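Local structure of putative exported protein (Bordetella pertussis Tohama I, 2PFY) at residues W120-K128 with D178-D189. The protein binds pyroglutamic acid as the extracytoplasmic solute receptor of a tripartite ATP-independent periplasmic (TRAP) transport system, to which it probably delivers the ligand. Numbering follows the deposited sequence.
With PCA (pyroglutamic acid), chain E.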
loop_
_atom_site.group_PDB
_atom_site.type_symbol
_atom_site.label_atom_id
_atom_site.label_comp_id
_atom_site.label_asym_id
_atom_site.label_seq_id
_atom_site.Cartn_x
_atom_site.Cartn_y
_atom_site.Cartn_z
ATOM N N TRP A 120 0.793 1.833 -4.825
ATOM C CA TRP A 120 1.302 3.131 -4.388
ATOM C C TRP A 120 2.547 3.458 -5.243
ATOM O O TRP A 120 3.096 2.579 -5.918
ATOM C CB TRP A 120 1.734 3.021 -2.915
ATOM C CG TRP A 120 0.589 2.995 -1.975
ATOM C CD1 TRP A 120 -0.056 1.885 -1.453
ATOM C CD2 TRP A 120 -0.050 4.137 -1.419
ATOM N NE1 TRP A 120 -1.047 2.287 -0.593
ATOM C CE2 TRP A 120 -1.063 3.667 -0.548
ATOM C CE3 TRP A 120 0.140 5.530 -1.569
ATOM C CZ2 TRP A 120 -1.880 4.536 0.181
ATOM C CZ3 TRP A 120 -0.687 6.400 -0.847
ATOM C CH2 TRP A 120 -1.678 5.893 0.020
ATOM N N PRO A 121 2.985 4.733 -5.230
ATOM C CA PRO A 121 4.279 5.047 -5.814
ATOM C C PRO A 121 5.416 4.512 -4.920
ATOM O O PRO A 121 5.165 4.036 -3.801
ATOM C CB PRO A 121 4.276 6.602 -5.904
ATOM C CG PRO A 121 2.792 7.016 -5.688
ATOM C CD PRO A 121 2.296 5.937 -4.736
ATOM N N PRO A 122 6.660 4.536 -5.432
ATOM C CA PRO A 122 7.807 4.060 -4.662
ATOM C C PRO A 122 8.003 4.819 -3.349
ATOM O O PRO A 122 7.640 6.010 -3.257
ATOM C CB PRO A 122 8.985 4.318 -5.603
ATOM C CG PRO A 122 8.367 4.283 -6.990
ATOM C CD PRO A 122 7.037 4.973 -6.788
ATOM N N GLN A 123 8.561 4.150 -2.331
ATOM C CA GLN A 123 8.626 4.745 -0.992
ATOM C C GLN A 123 9.932 5.520 -0.808
ATOM O O GLN A 123 11.015 4.959 -0.969
ATOM C CB GLN A 123 8.532 3.657 0.090
ATOM C CG GLN A 123 7.301 2.725 -0.056
ATOM C CD GLN A 123 5.993 3.462 0.215
ATOM O OE1 GLN A 123 5.260 3.851 -0.703
ATOM N NE2 GLN A 123 5.725 3.691 1.461
ATOM N N GLY A 124 9.819 6.797 -0.467
ATOM C CA GLY A 124 10.996 7.637 -0.095
ATOM C C GLY A 124 11.046 7.851 1.414
ATOM O O GLY A 124 10.212 7.307 2.175
ATOM N N ILE A 125 12.029 8.628 1.849
ATOM C CA ILE A 125 12.252 8.923 3.269
ATOM C C ILE A 125 12.047 10.407 3.500
ATOM O O ILE A 125 12.558 11.210 2.739
ATOM C CB ILE A 125 13.693 8.494 3.703
ATOM C CG1 ILE A 125 13.796 6.970 3.601
ATOM C CG2 ILE A 125 14.009 8.974 5.176
ATOM C CD1 ILE A 125 15.215 6.366 3.603
ATOM N N TYR A 126 11.259 10.758 4.523
ATOM C CA TYR A 126 11.011 12.156 4.867
ATOM C C TYR A 126 11.624 12.441 6.220
ATOM O O TYR A 126 11.425 11.682 7.165
ATOM C CB TYR A 126 9.510 12.465 4.999
ATOM C CG TYR A 126 8.671 12.330 3.735
ATOM C CD1 TYR A 126 8.154 13.464 3.104
ATOM C CD2 TYR A 126 8.351 11.075 3.208
ATOM C CE1 TYR A 126 7.317 13.366 1.977
ATOM C CE2 TYR A 126 7.539 10.954 2.048
ATOM C CZ TYR A 126 7.022 12.105 1.449
ATOM O OH TYR A 126 6.225 11.992 0.324
ATOM N N THR A 127 12.329 13.553 6.334
ATOM C CA THR A 127 13.040 13.850 7.584
ATOM C C THR A 127 12.971 15.342 7.885
ATOM O O THR A 127 12.595 16.149 7.010
ATOM C CB THR A 127 14.554 13.432 7.506
ATOM O OG1 THR A 127 15.226 14.252 6.547
ATOM C CG2 THR A 127 14.702 11.986 7.083
ATOM N N LYS A 128 13.336 15.702 9.118
ATOM C CA LYS A 128 13.362 17.102 9.530
ATOM C C LYS A 128 14.759 17.696 9.445
ATOM O O LYS A 128 14.889 18.914 9.535
ATOM C CB LYS A 128 12.807 17.287 10.939
ATOM C CG LYS A 128 11.370 16.843 11.074
ATOM C CD LYS A 128 11.042 16.554 12.505
ATOM C CE LYS A 128 10.251 17.662 13.094
ATOM N NZ LYS A 128 9.892 17.249 14.476
ATOM N N ASP A 178 9.342 11.638 14.167
ATOM C CA ASP A 178 10.201 12.708 13.655
ATOM C C ASP A 178 10.638 12.478 12.211
ATOM O O ASP A 178 11.217 13.381 11.602
ATOM C CB ASP A 178 11.446 12.849 14.528
ATOM C CG ASP A 178 11.143 13.389 15.920
ATOM O OD1 ASP A 178 10.688 14.533 16.067
ATOM O OD2 ASP A 178 11.386 12.653 16.886
ATOM N N ALA A 179 10.377 11.283 11.676
ATOM C CA ALA A 179 10.761 10.890 10.308
ATOM C C ALA A 179 9.824 9.781 9.789
ATOM O O ALA A 179 9.186 9.071 10.571
ATOM C CB ALA A 179 12.236 10.386 10.261
HETATM N N MSE A 180 9.739 9.607 8.480
HETATM C CA MSE A 180 8.872 8.524 7.994
HETATM C C MSE A 180 9.322 8.035 6.637
HETATM O O MSE A 180 10.223 8.628 5.988
HETATM C CB MSE A 180 7.407 9.003 7.968
HETATM C CG MSE A 180 7.173 10.168 7.059
HETATM SE SE MSE A 180 5.276 10.416 6.804
HETATM C CE MSE A 180 5.344 12.018 5.519
ATOM N N LEU A 181 8.688 6.951 6.208
ATOM C CA LEU A 181 8.946 6.374 4.918
ATOM C C LEU A 181 7.589 6.172 4.288
ATOM O O LEU A 181 6.710 5.521 4.887
ATOM C CB LEU A 181 9.663 5.024 5.039
ATOM C CG LEU A 181 9.808 4.246 3.714
ATOM C CD1 LEU A 181 11.231 3.718 3.447
ATOM C CD2 LEU A 181 8.808 3.076 3.676
ATOM N N THR A 182 7.407 6.766 3.111
ATOM C CA THR A 182 6.116 6.709 2.405
ATOM C C THR A 182 6.304 7.300 1.020
ATOM O O THR A 182 7.363 7.893 0.742
ATOM C CB THR A 182 4.939 7.403 3.200
ATOM O OG1 THR A 182 3.682 7.059 2.603
ATOM C CG2 THR A 182 5.064 8.969 3.283
ATOM N N SER A 183 5.276 7.166 0.172
ATOM C CA SER A 183 5.334 7.644 -1.194
ATOM C C SER A 183 5.199 9.164 -1.236
ATOM O O SER A 183 4.728 9.814 -0.246
ATOM C CB SER A 183 4.182 7.049 -2.020
ATOM O OG SER A 183 2.960 7.483 -1.436
ATOM N N PRO A 184 5.550 9.740 -2.391
ATOM C CA PRO A 184 5.203 11.144 -2.623
ATOM C C PRO A 184 3.677 11.367 -2.697
ATOM O O PRO A 184 3.226 12.492 -2.496
ATOM C CB PRO A 184 5.903 11.478 -3.953
ATOM C CG PRO A 184 6.047 10.114 -4.678
ATOM C CD PRO A 184 6.323 9.158 -3.513
ATOM N N ALA A 185 2.880 10.309 -2.928
ATOM C CA ALA A 185 1.413 10.487 -2.929
ATOM C C ALA A 185 0.894 10.863 -1.540
ATOM O O ALA A 185 0.082 11.779 -1.398
ATOM C CB ALA A 185 0.701 9.225 -3.422
ATOM N N THR A 186 1.350 10.125 -0.524
ATOM C CA THR A 186 1.001 10.441 0.881
ATOM C C THR A 186 1.592 11.799 1.266
ATOM O O THR A 186 0.958 12.586 1.983
ATOM C CB THR A 186 1.491 9.335 1.813
ATOM O OG1 THR A 186 0.698 8.158 1.568
ATOM C CG2 THR A 186 1.351 9.738 3.310
ATOM N N GLY A 187 2.803 12.073 0.787
ATOM C CA GLY A 187 3.414 13.391 0.998
ATOM C C GLY A 187 2.522 14.544 0.509
ATOM O O GLY A 187 2.353 15.557 1.199
ATOM N N VAL A 188 1.963 14.403 -0.690
ATOM C CA VAL A 188 1.019 15.415 -1.192
ATOM C C VAL A 188 -0.363 15.352 -0.517
ATOM O O VAL A 188 -0.876 16.394 -0.077
ATOM C CB VAL A 188 0.921 15.382 -2.782
ATOM C CG1 VAL A 188 -0.129 16.406 -3.354
ATOM C CG2 VAL A 188 2.312 15.688 -3.368
ATOM N N ASP A 189 -0.968 14.146 -0.443
ATOM C CA ASP A 189 -2.239 13.922 0.308
ATOM C C ASP A 189 -2.212 14.663 1.658
ATOM O O ASP A 189 -3.176 15.359 2.032
ATOM C CB ASP A 189 -2.476 12.430 0.634
ATOM C CG ASP A 189 -2.629 11.525 -0.604
ATOM O OD1 ASP A 189 -2.880 11.997 -1.742
ATOM O OD2 ASP A 189 -2.522 10.281 -0.402
HETATM N N PCA E . 1.249 5.502 1.718
HETATM C CA PCA E . 0.693 4.553 2.712
HETATM C CB PCA E . 1.306 3.190 2.506
HETATM C CG PCA E . 2.315 3.346 1.408
HETATM C CD PCA E . 2.201 4.765 0.962
HETATM O OE PCA E . 2.816 5.240 0.013
HETATM C C PCA E . 0.971 5.045 4.119
HETATM O O PCA E . 0.421 4.583 5.126
HETATM O OXT PCA E . 1.779 5.944 4.262
HETATM O O HOH W 1 13.801 13.884 10.936
#
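The Tyr126 ring carries the methyl of selenomethionine Met180 on one face, a CH-pi contact with CE 3.9 Å from the ring centroid; SE lies obliquely to the ring. At the ring's edge, near its plane, lie the carbonyl oxygens of Thr182 and Ser183, and Thr182 CG2 packs 3.4 Å from Tyr126 CE2. With CG anti to the carbonyl carbon (chi1 -64°), the phenol runs along the sheet face it shares with Met180 and Thr182 to the helix start, where Tyr126 OH donates to Ser183 O at 2.7 Å. Gly187 N reaches the same oxygen from the opposite face of its carbonyl plane, so side chain and helix backbone share one buried acceptor. The Trp120 indole has the pyroglutamate lactam on one face, PCA CD 3.3 Å above the plane and offset toward the rim; Ala185 CB and Asp189 OD2 lie at its edge, the latter oxygen hydrogen-bonded to Asn14 ND2. Strands 124-127 and 180-182 pair antiparallel at one end of a mixed sheet in this DctP-family periplasmic-binding-protein fold. Gly124 with Thr182 and Tyr126 with Met180 form the hydrogen-bonded pairs; between them, Ile125 and Leu181 meet on the other sheet face, CG1 to CD1. Ser183, the N-cap of helix 184-189, accepts from Thr186 N and, weakly, from Ala185 N through OG, which also donates to PCA OE at 2.7 Å. Ser183 N donates to the same PCA OE, at 3.1 Å. PCA N donates almost straight (173°) to Thr186 OG1, while Thr182 OG1 holds PCA OXT at 2.8 Å; Arg48, Arg143 and Thr165 also hydrogen-bond to the ligand. Pro121 lies against Ser183 CB and Ala185 CB. At the far end, Lys128 NZ and Asp178 OD1 form a salt bridge whose hydrogen bond is weak, and a water links Lys128 N to Asp178 O.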